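Local coordinates for protein endoglucanase EG-II (Hypocrea jecorina, PDB 3QR3) that hydrolyses internal beta-1,4-glucosidic bonds of cellulose, acting as an endoglucanase of glycosyl hydrolase family 5 with a TIM-barrel catalytic domain, at residues G21-T25 with Q67-N72; A133-Q139 with A172-Q177; W186-F192 with F216-K220. All coordinates share one frame; numbering follows the deposited sequence.

How the contacts relate
Contact 3 is the buried one of the three: it joins the loop after strand 179-182 to neighbouring strand 214-219 of the barrel, its centre about 12 Å from the centre of the chain. Contacts 1 and 2 are partly buried, each with its centre about 18 Å from that point. Contact 1 ties the long loop after strand 5-11 to short helix 66-69, and contact 2 joins the ends of two outer helices, 122-136 and 155-171. No two contacts share a segment or touch. A glutamine amide bonds to backbone carbonyls in all three, but its setting differs: a disulfide-bearing loop in contact 1, alanine packing in contact 2, and aromatic rings with a buried aspartate in contact 3.

Contact 1 of 3, residues G21-T25 with Q67-N72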
loop_
_atom_site.group_PDB
_atom_site.type_symbol
_atom_site.label_atom_id
_atom_site.label_comp_id
_atom_site.label_asym_id
_atom_site.label_seq_id
_atom_site.Cartn_x
_atom_site.Cartn_y
_atom_site.Cartn_z
ATOM N N GLY A 21 12.014 -6.494 -8.411
ATOM C CA GLY A 21 10.795 -7.113 -8.913
ATOM C C GLY A 21 10.830 -8.637 -8.942
ATOM O O GLY A 21 9.950 -9.279 -9.509
ATOM N N THR A 22 11.855 -9.231 -8.342
ATOM C CA THR A 22 11.867 -10.681 -8.181
ATOM C C THR A 22 11.147 -11.061 -6.898
ATOM O O THR A 22 11.557 -10.663 -5.804
ATOM C CB THR A 22 13.298 -11.251 -8.121
ATOM O OG1 THR A 22 14.004 -10.875 -9.305
ATOM C CG2 THR A 22 13.269 -12.788 -8.037
ATOM N N CYS A 23 10.067 -11.822 -7.035
ATOM C CA CYS A 23 9.408 -12.422 -5.878
ATOM C C CYS A 23 9.563 -13.944 -5.929
ATOM O O CYS A 23 9.034 -14.599 -6.826
ATOM C CB CYS A 23 7.927 -12.047 -5.843
ATOM S SG CYS A 23 7.610 -10.276 -5.546
ATOM N N VAL A 24 10.300 -14.499 -4.975
ATOM C CA VAL A 24 10.486 -15.943 -4.882
ATOM C C VAL A 24 9.291 -16.531 -4.157
ATOM O O VAL A 24 9.160 -16.375 -2.943
ATOM C CB VAL A 24 11.750 -16.274 -4.066
ATOM C CG1 VAL A 24 11.986 -17.783 -4.041
ATOM C CG2 VAL A 24 12.947 -15.529 -4.639
ATOM N N THR A 25 8.413 -17.216 -4.878
ATOM C CA THR A 25 7.139 -17.620 -4.275
ATOM C C THR A 25 7.277 -18.635 -3.146
ATOM O O THR A 25 6.417 -18.726 -2.274
ATOM C CB THR A 25 6.130 -18.149 -5.315
ATOM O OG1 THR A 25 6.698 -19.259 -6.017
ATOM C CG2 THR A 25 5.769 -17.046 -6.296
ATOM N N GLN A 67 4.209 -12.538 -8.763
ATOM C CA GLN A 67 4.549 -13.926 -9.093
ATOM C C GLN A 67 3.692 -14.897 -8.305
ATOM O O GLN A 67 3.328 -15.962 -8.797
ATOM C CB GLN A 67 6.039 -14.212 -8.845
ATOM C CG GLN A 67 6.973 -13.539 -9.861
ATOM C CD GLN A 67 7.373 -12.120 -9.457
ATOM O OE1 GLN A 67 6.611 -11.401 -8.792
ATOM N NE2 GLN A 67 8.582 -11.718 -9.839
ATOM N N TYR A 68 3.361 -14.526 -7.075
ATOM C CA TYR A 68 2.541 -15.389 -6.239
ATOM C C TYR A 68 1.136 -15.572 -6.829
ATOM O O TYR A 68 0.613 -16.688 -6.895
ATOM C CB TYR A 68 2.430 -14.837 -4.811
ATOM C CG TYR A 68 1.563 -15.716 -3.953
ATOM C CD1 TYR A 68 2.044 -16.921 -3.454
ATOM C CD2 TYR A 68 0.253 -15.364 -3.674
ATOM C CE1 TYR A 68 1.249 -17.742 -2.694
ATOM C CE2 TYR A 68 -0.553 -16.174 -2.907
ATOM C CZ TYR A 68 -0.048 -17.363 -2.422
ATOM O OH TYR A 68 -0.857 -18.169 -1.666
ATOM N N LEU A 69 0.524 -14.469 -7.249
ATOM C CA LEU A 69 -0.869 -14.498 -7.687
ATOM C C LEU A 69 -1.057 -15.327 -8.949
ATOM O O LEU A 69 -2.086 -15.974 -9.121
ATOM C CB LEU A 69 -1.421 -13.077 -7.890
ATOM C CG LEU A 69 -1.625 -12.274 -6.598
ATOM C CD1 LEU A 69 -2.151 -10.888 -6.904
ATOM C CD2 LEU A 69 -2.552 -13.002 -5.617
ATOM N N VAL A 70 -0.063 -15.307 -9.830
ATOM C CA VAL A 70 -0.150 -16.065 -11.067
ATOM C C VAL A 70 0.732 -17.314 -11.017
ATOM O O VAL A 70 0.966 -17.952 -12.033
ATOM C CB VAL A 70 0.238 -15.208 -12.281
ATOM C CG1 VAL A 70 -0.780 -14.079 -12.485
ATOM C CG2 VAL A 70 1.649 -14.656 -12.117
ATOM N N ASN A 71 1.210 -17.656 -9.823
ATOM C CA ASN A 71 2.154 -18.762 -9.652
ATOM C C ASN A 71 3.243 -18.784 -10.728
ATOM O O ASN A 71 3.449 -19.801 -11.399
ATOM C CB ASN A 71 1.418 -20.109 -9.594
ATOM C CG ASN A 71 2.309 -21.253 -9.088
ATOM O OD1 ASN A 71 3.121 -21.073 -8.185
ATOM N ND2 ASN A 71 2.135 -22.434 -9.662
ATOM N N ASN A 72 3.938 -17.661 -10.886
ATOM C CA ASN A 72 5.057 -17.545 -11.832
ATOM C C ASN A 72 4.711 -17.644 -13.318
ATOM O O ASN A 72 5.611 -17.684 -14.156
ATOM C CB ASN A 72 6.160 -18.540 -11.473
ATOM C CG ASN A 72 6.707 -18.305 -10.074
ATOM O OD1 ASN A 72 7.275 -17.246 -9.785
ATOM N ND2 ASN A 72 6.532 -19.286 -9.197
HETATM O O HOH W 1 9.243 -17.408 -7.705
#
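Cys-23 and Thr-25 run past the last turn of helix 66-69 without any strand pairing, the CA of Cys-23 lying 6.0 Å from the CA of Gln-67 and the CA of Thr-25 coming 5.5 Å from that of Tyr-68. Gln-67 bridges the gap with a chain bent at chi2 (88°), which turns its amide toward the loop. Its NE2 donates to Gly-21 O at 2.8 Å, arriving in the carbonyl plane at a nearly straight N-H...O angle of 161°, and the acceptor lies in the plane of the amide. NE2 also bonds Asn-111 OD1, and these two acceptors would fix which way round the amide sits. Gln-67 OE1 rests 3.3 Å from Cys-23 CB. Gly-21 has positive phi, where any side chain would press on the preceding carbonyl.

Thr-25 divides its two branches. Thr-25 CG2 rests on the helix backbone, 3.6 Å from Tyr-68 N, while OG1 accepts a bond from Asn-72 ND2 at 3.2 Å, the two side chains approaching from opposite directions. Asn-72 OD1 receives a hydrogen bond from a water that also donates to Cys-23 O and accepts from Thr-25 N, so one solvent molecule pins the loop backbone to the same amide. Asn-72 is brought there by a Schellman motif: its N bonds Gln-67 O at 2.8 Å, Asn-71 N bonds Tyr-68 O, and Asn-71 takes positive phi.

A disulfide ties Cys-23 to Cys-17 within the same loop. Gln-67 and Val-70 lean on Trp-110 of strand 109-110, and Leu-69 and Tyr-68 pack on helix 80-95 through Tyr-86 and Lys-85, so the short helix sits between that strand, that helix and the loop following barrel strand 5-11.

Contact 2 of 3, residues A133-Q139 with A172-Q177; sequences ASKYASQ and AGATSQ
Ala-133 and Ala-137, four residues apart, pack against Ala-172, Gly-173 and Ala-174 where two neighbouring outer helices of the TIM barrel, 122-136 and 155-171, come to an end. The fit is one of small bumps in shallow hollows. The methyl of Ala-133 touches two others, with its CB 3.7 Å from Ala-172 CB and 4.0 Å from Ala-174 CB. In return Ala-172 CB leans on the backbone at Ser-134 N, and Ala-174 CB lies against the carbonyl of Ala-133.

The bump of Ala-137 meets a glycine: Ala-137 CB lies 3.6 Å from Gly-173 C. Gly-173 closes helix 155-171 in a Schellman motif with positive phi (105°), a conformation in which a CB would be jammed against the preceding carbonyl. Alongside, a water bridges Ser-134 OG and Ala-172 O on the surface. The buried side is closed by Ile-169 of helix 155-171, which touches both Ala-133 and Ala-174, and by Phe-144 of strand 142-145, against which Ala-174 and Gln-177 pack.

Beyond the alanines, the type I turn from Tyr-136 to Gln-139 forms a cup of carbonyl oxygens, and the amide of Gln-177 plugs it. A bend at chi2 (86°) folds the chain so that NE2 enters this cup. NE2 donates to Ala-137 O at 2.9 Å and to Gln-139 O at 3.0 Å. Both bonds arrive steeply above the carbonyl planes, the second 76° out of plane, so the amide sits over the carbonyls instead of meeting their lone pairs. Ala-137 O takes a second donor, a water at 2.7 Å.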
loop_
_atom_site.group_PDB
_atom_site.type_symbol
_atom_site.label_atom_id
_atom_site.label_comp_id
_atom_site.label_asym_id
_atom_site.label_seq_id
_atom_site.Cartn_x
_atom_site.Cartn_y
_atom_site.Cartn_z
ATOM N N ALA A 133 -9.716 -7.030 -10.957
ATOM C CA ALA A 133 -10.866 -6.139 -11.037
ATOM C C ALA A 133 -12.154 -6.931 -11.248
ATOM O O ALA A 133 -13.172 -6.644 -10.631
ATOM C CB ALA A 133 -10.674 -5.135 -12.172
ATOM N N SER A 134 -12.111 -7.920 -12.134
ATOM C CA SER A 134 -13.274 -8.770 -12.366
ATOM C C SER A 134 -13.683 -9.496 -11.083
ATOM O O SER A 134 -14.868 -9.566 -10.744
ATOM C CB SER A 134 -12.990 -9.775 -13.479
ATOM O OG SER A 134 -14.101 -10.635 -13.669
ATOM N N LYS A 135 -12.700 -10.024 -10.359
ATOM C CA LYS A 135 -12.993 -10.724 -9.112
ATOM C C LYS A 135 -13.645 -9.786 -8.099
ATOM O O LYS A 135 -14.595 -10.158 -7.421
ATOM C CB LYS A 135 -11.719 -11.311 -8.505
ATOM C CG LYS A 135 -11.951 -12.076 -7.198
ATOM C CD LYS A 135 -10.695 -12.827 -6.755
ATOM C CE LYS A 135 -10.990 -13.742 -5.571
ATOM N NZ LYS A 135 -11.830 -14.913 -5.960
ATOM N N TYR A 136 -13.137 -8.562 -8.011
ATOM C CA TYR A 136 -13.539 -7.652 -6.946
ATOM C C TYR A 136 -14.520 -6.563 -7.373
ATOM O O TYR A 136 -14.831 -5.668 -6.592
ATOM C CB TYR A 136 -12.288 -7.040 -6.310
ATOM C CG TYR A 136 -11.494 -8.078 -5.556
ATOM C CD1 TYR A 136 -12.063 -8.753 -4.492
ATOM C CD2 TYR A 136 -10.197 -8.416 -5.928
ATOM C CE1 TYR A 136 -11.369 -9.722 -3.800
ATOM C CE2 TYR A 136 -9.482 -9.390 -5.231
ATOM C CZ TYR A 136 -10.078 -10.035 -4.168
ATOM O OH TYR A 136 -9.402 -11.008 -3.458
ATOM N N ALA A 137 -15.013 -6.653 -8.605
ATOM C CA ALA A 137 -15.863 -5.601 -9.168
ATOM C C ALA A 137 -17.025 -5.198 -8.259
ATOM O O ALA A 137 -17.360 -4.020 -8.171
ATOM C CB ALA A 137 -16.377 -6.008 -10.551
ATOM N N SER A 138 -17.633 -6.169 -7.585
ATOM C CA SER A 138 -18.832 -5.903 -6.793
ATOM C C SER A 138 -18.522 -5.446 -5.371
ATOM O O SER A 138 -19.434 -5.141 -4.613
ATOM C CB SER A 138 -19.727 -7.141 -6.735
ATOM O OG SER A 138 -19.105 -8.172 -5.980
ATOM N N GLN A 139 -17.241 -5.393 -5.008
ATOM C CA GLN A 139 -16.855 -5.000 -3.646
ATOM C C GLN A 139 -16.205 -3.619 -3.624
ATOM O O GLN A 139 -15.017 -3.474 -3.914
ATOM C CB GLN A 139 -15.952 -6.063 -3.028
ATOM C CG GLN A 139 -16.620 -7.428 -2.991
ATOM C CD GLN A 139 -15.834 -8.459 -2.207
ATOM O OE1 GLN A 139 -14.762 -8.900 -2.630
ATOM N NE2 GLN A 139 -16.373 -8.871 -1.069
ATOM N N ALA A 172 -13.529 -3.833 -16.586
ATOM C CA ALA A 172 -13.855 -5.133 -15.997
ATOM C C ALA A 172 -15.048 -5.040 -15.050
ATOM O O ALA A 172 -15.490 -6.046 -14.498
ATOM C CB ALA A 172 -12.655 -5.695 -15.267
ATOM N N GLY A 173 -15.556 -3.830 -14.846
ATOM C CA GLY A 173 -16.722 -3.644 -13.996
ATOM C C GLY A 173 -16.430 -3.046 -12.629
ATOM O O GLY A 173 -17.355 -2.760 -11.867
ATOM N N ALA A 174 -15.152 -2.848 -12.306
ATOM C CA ALA A 174 -14.798 -2.237 -11.020
ATOM C C ALA A 174 -14.853 -0.718 -11.125
ATOM O O ALA A 174 -13.824 -0.042 -11.214
ATOM C CB ALA A 174 -13.415 -2.709 -10.540
ATOM N N THR A 175 -16.069 -0.187 -11.106
ATOM C CA THR A 175 -16.292 1.209 -11.441
ATOM C C THR A 175 -16.452 2.095 -10.216
ATOM O O THR A 175 -16.377 3.316 -10.331
ATOM C CB THR A 175 -17.537 1.371 -12.335
ATOM O OG1 THR A 175 -18.679 0.833 -11.661
ATOM C CG2 THR A 175 -17.340 0.637 -13.648
ATOM N N SER A 176 -16.664 1.490 -9.049
ATOM C CA SER A 176 -16.916 2.271 -7.839
ATOM C C SER A 176 -15.661 2.475 -6.986
ATOM O O SER A 176 -15.641 3.332 -6.112
ATOM C CB SER A 176 -17.996 1.593 -6.990
ATOM O OG SER A 176 -17.502 0.391 -6.411
ATOM N N GLN A 177 -14.620 1.688 -7.241
ATOM C CA GLN A 177 -13.501 1.580 -6.306
ATOM C C GLN A 177 -12.463 2.688 -6.450
ATOM O O GLN A 177 -12.298 3.254 -7.528
ATOM C CB GLN A 177 -12.803 0.224 -6.486
ATOM C CG GLN A 177 -13.615 -0.981 -6.027
ATOM C CD GLN A 177 -14.572 -1.517 -7.090
ATOM O OE1 GLN A 177 -14.813 -0.881 -8.116
ATOM N NE2 GLN A 177 -15.122 -2.698 -6.840
HETATM O O HOH W 2 -15.376 -8.680 -15.609
HETATM O O HOH W 3 -18.231 -1.548 -8.802
#

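Contact 3 of 3, residues W186-F192 with F216-K220; sequences WQSAGAF and FDVHK. With SO4 (sulfate ion), chain C; SO4 (sulfate ion), chain D.
Ser-188 forms a single beta bridge with His-219, made by the bonds of Gln-187 O and Ala-189 N, with strand 214-219 of the barrel alongside the loop that follows strand 179-182. His-219 N donates to Gln-187 O at 2.8 Å, and Ala-189 N to His-219 O at 2.9 Å.

The side-chain hydrogen bonds across the contact are those of Gln-187. Extended beyond CG (chi2 -175°), it carries NE2 to Asp-217 O at 2.9 Å, with a weak second bond to Asp-217 OD1. OE1 accepts from Glu-149 N. Replacing Gln-187 by a leucine would probably leave Asp-217 O and Glu-149 N without these side-chain partners and take the amide off the face of His-219.

Ring contacts follow. Gln-187 lies over one face of His-219, CB 4.2 Å from the ring centroid and OE1 3.2 Å above the plane, displaced from the centre. Val-218 CG1 sits over a face of Phe-192, whose edge turns to the face of Phe-216 in an offset edge-to-face pair, CZ of Phe-192 being 3.5 Å from CD1 of Phe-216 with the planes at 61°. Ala-189 CB packs on Val-218 CB at 3.9 Å. Trp-186 NE1 donates to a sulfate ion, probably from the crystallisation liquor, that lies at the edge of its ring.

His-219 ND1 bonds Glu-149 OE2, and Asp-217 bonds Thr-259 and Ser-180. The strand alternates: apolar Phe-216 and Val-218 meet Phe-192 and Ala-189, while polar Asp-217 and His-219 meet the Gln-187 amide, consistent with the C-terminal strand ends, where family 5 enzymes hold their active site.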
loop_
_atom_site.group_PDB
_atom_site.type_symbol
_atom_site.label_atom_id
_atom_site.label_comp_id
_atom_site.label_asym_id
_atom_site.label_seq_id
_atom_site.Cartn_x
_atom_site.Cartn_y
_atom_site.Cartn_z
ATOM N N TRP A 186 10.575 5.489 -5.922
ATOM C CA TRP A 186 10.060 4.659 -4.844
ATOM C C TRP A 186 8.805 5.287 -4.238
ATOM O O TRP A 186 8.552 5.164 -3.038
ATOM C CB TRP A 186 11.132 4.459 -3.772
ATOM C CG TRP A 186 12.470 4.082 -4.320
ATOM C CD1 TRP A 186 13.446 4.932 -4.762
ATOM C CD2 TRP A 186 13.003 2.754 -4.457
ATOM N NE1 TRP A 186 14.546 4.212 -5.179
ATOM C CE2 TRP A 186 14.300 2.876 -5.003
ATOM C CE3 TRP A 186 12.510 1.475 -4.171
ATOM C CZ2 TRP A 186 15.108 1.768 -5.275
ATOM C CZ3 TRP A 186 13.313 0.372 -4.449
ATOM C CH2 TRP A 186 14.599 0.527 -4.986
ATOM N N GLN A 187 8.022 5.961 -5.073
ATOM C CA GLN A 187 6.806 6.625 -4.607
ATOM C C GLN A 187 7.037 7.730 -3.578
ATOM O O GLN A 187 6.098 8.156 -2.909
ATOM C CB GLN A 187 5.841 5.603 -4.014
ATOM C CG GLN A 187 5.084 4.791 -5.052
ATOM C CD GLN A 187 4.051 3.891 -4.404
ATOM O OE1 GLN A 187 4.322 2.725 -4.132
ATOM N NE2 GLN A 187 2.874 4.441 -4.112
ATOM N N SER A 188 8.262 8.213 -3.450
ATOM C CA SER A 188 8.531 9.229 -2.433
ATOM C C SER A 188 7.668 10.476 -2.572
ATOM O O SER A 188 7.589 11.091 -3.644
ATOM C CB SER A 188 10.002 9.635 -2.416
ATOM O OG SER A 188 10.168 10.724 -1.519
ATOM N N ALA A 189 7.019 10.846 -1.474
ATOM C CA ALA A 189 6.214 12.054 -1.430
ATOM C C ALA A 189 7.088 13.283 -1.682
ATOM O O ALA A 189 6.617 14.296 -2.187
ATOM C CB ALA A 189 5.485 12.164 -0.067
ATOM N N GLY A 190 8.361 13.193 -1.315
ATOM C CA GLY A 190 9.280 14.308 -1.493
ATOM C C GLY A 190 9.648 14.594 -2.942
ATOM O O GLY A 190 9.928 15.738 -3.306
ATOM N N ALA A 191 9.640 13.563 -3.778
ATOM C CA ALA A 191 10.062 13.702 -5.174
ATOM C C ALA A 191 8.880 13.691 -6.140
ATOM O O ALA A 191 9.061 13.842 -7.346
ATOM C CB ALA A 191 11.034 12.587 -5.545
ATOM N N PHE A 192 7.679 13.501 -5.599
ATOM C CA PHE A 192 6.501 13.228 -6.415
ATOM C C PHE A 192 6.237 14.312 -7.464
ATOM O O PHE A 192 5.908 14.009 -8.611
ATOM C CB PHE A 192 5.275 13.003 -5.525
ATOM C CG PHE A 192 4.043 12.593 -6.278
ATOM C CD1 PHE A 192 3.971 11.355 -6.895
ATOM C CD2 PHE A 192 2.954 13.442 -6.363
ATOM C CE1 PHE A 192 2.839 10.977 -7.591
ATOM C CE2 PHE A 192 1.816 13.070 -7.055
ATOM C CZ PHE A 192 1.758 11.837 -7.670
ATOM N N PHE A 216 -3.637 9.793 -5.840
ATOM C CA PHE A 216 -2.186 9.694 -5.904
ATOM C C PHE A 216 -1.669 8.917 -4.693
ATOM O O PHE A 216 -2.078 9.165 -3.569
ATOM C CB PHE A 216 -1.538 11.075 -6.010
ATOM C CG PHE A 216 -1.908 11.822 -7.283
ATOM C CD1 PHE A 216 -1.564 11.312 -8.532
ATOM C CD2 PHE A 216 -2.590 13.023 -7.221
ATOM C CE1 PHE A 216 -1.899 11.994 -9.705
ATOM C CE2 PHE A 216 -2.928 13.715 -8.381
ATOM C CZ PHE A 216 -2.580 13.200 -9.630
ATOM N N ASP A 217 -0.775 7.968 -4.936
ATOM C CA ASP A 217 -0.312 7.057 -3.879
ATOM C C ASP A 217 1.153 7.371 -3.585
ATOM O O ASP A 217 2.008 7.139 -4.433
ATOM C CB ASP A 217 -0.446 5.614 -4.399
ATOM C CG ASP A 217 -0.289 4.564 -3.321
ATOM O OD1 ASP A 217 0.497 4.790 -2.376
ATOM O OD2 ASP A 217 -0.943 3.495 -3.436
ATOM N N VAL A 218 1.450 7.906 -2.401
ATOM C CA VAL A 218 2.843 8.198 -2.047
ATOM C C VAL A 218 3.318 7.435 -0.816
ATOM O O VAL A 218 2.506 6.952 -0.033
ATOM C CB VAL A 218 3.087 9.705 -1.823
ATOM C CG1 VAL A 218 2.917 10.483 -3.136
ATOM C CG2 VAL A 218 2.167 10.243 -0.742
ATOM N N HIS A 219 4.643 7.333 -0.676
ATOM C CA HIS A 219 5.309 6.744 0.473
ATOM C C HIS A 219 6.259 7.776 1.065
ATOM O O HIS A 219 6.767 8.633 0.351
ATOM C CB HIS A 219 6.143 5.538 0.032
ATOM C CG HIS A 219 5.329 4.348 -0.359
ATOM N ND1 HIS A 219 5.880 3.092 -0.515
ATOM C CD2 HIS A 219 4.003 4.209 -0.596
ATOM C CE1 HIS A 219 4.931 2.237 -0.848
ATOM N NE2 HIS A 219 3.781 2.889 -0.901
ATOM N N LYS A 220 6.529 7.687 2.361
ATOM C CA LYS A 220 7.558 8.539 2.949
ATOM C C LYS A 220 7.999 7.993 4.292
ATOM O O LYS A 220 7.170 7.719 5.162
ATOM C CB LYS A 220 7.065 9.983 3.113
ATOM C CG LYS A 220 8.193 11.015 3.225
ATOM C CD LYS A 220 9.088 11.014 1.974
ATOM C CE LYS A 220 10.242 12.004 2.099
ATOM N NZ LYS A 220 11.198 11.652 3.205
HETATM S S SO4 C . 12.958 12.874 -1.320
HETATM O O1 SO4 C . 12.255 11.790 -1.984
HETATM O O2 SO4 C . 13.194 13.968 -2.261
HETATM O O3 SO4 C . 12.141 13.367 -0.210
HETATM O O4 SO4 C . 14.229 12.365 -0.815
HETATM S S SO4 D . 17.827 5.667 -5.542
HETATM O O1 SO4 D . 17.572 4.331 -6.070
HETATM O O2 SO4 D . 19.004 6.232 -6.198
HETATM O O3 SO4 D . 16.677 6.520 -5.816
HETATM O O4 SO4 D . 18.059 5.595 -4.104
HETATM O O HOH W 4 1.868 1.704 -3.519
#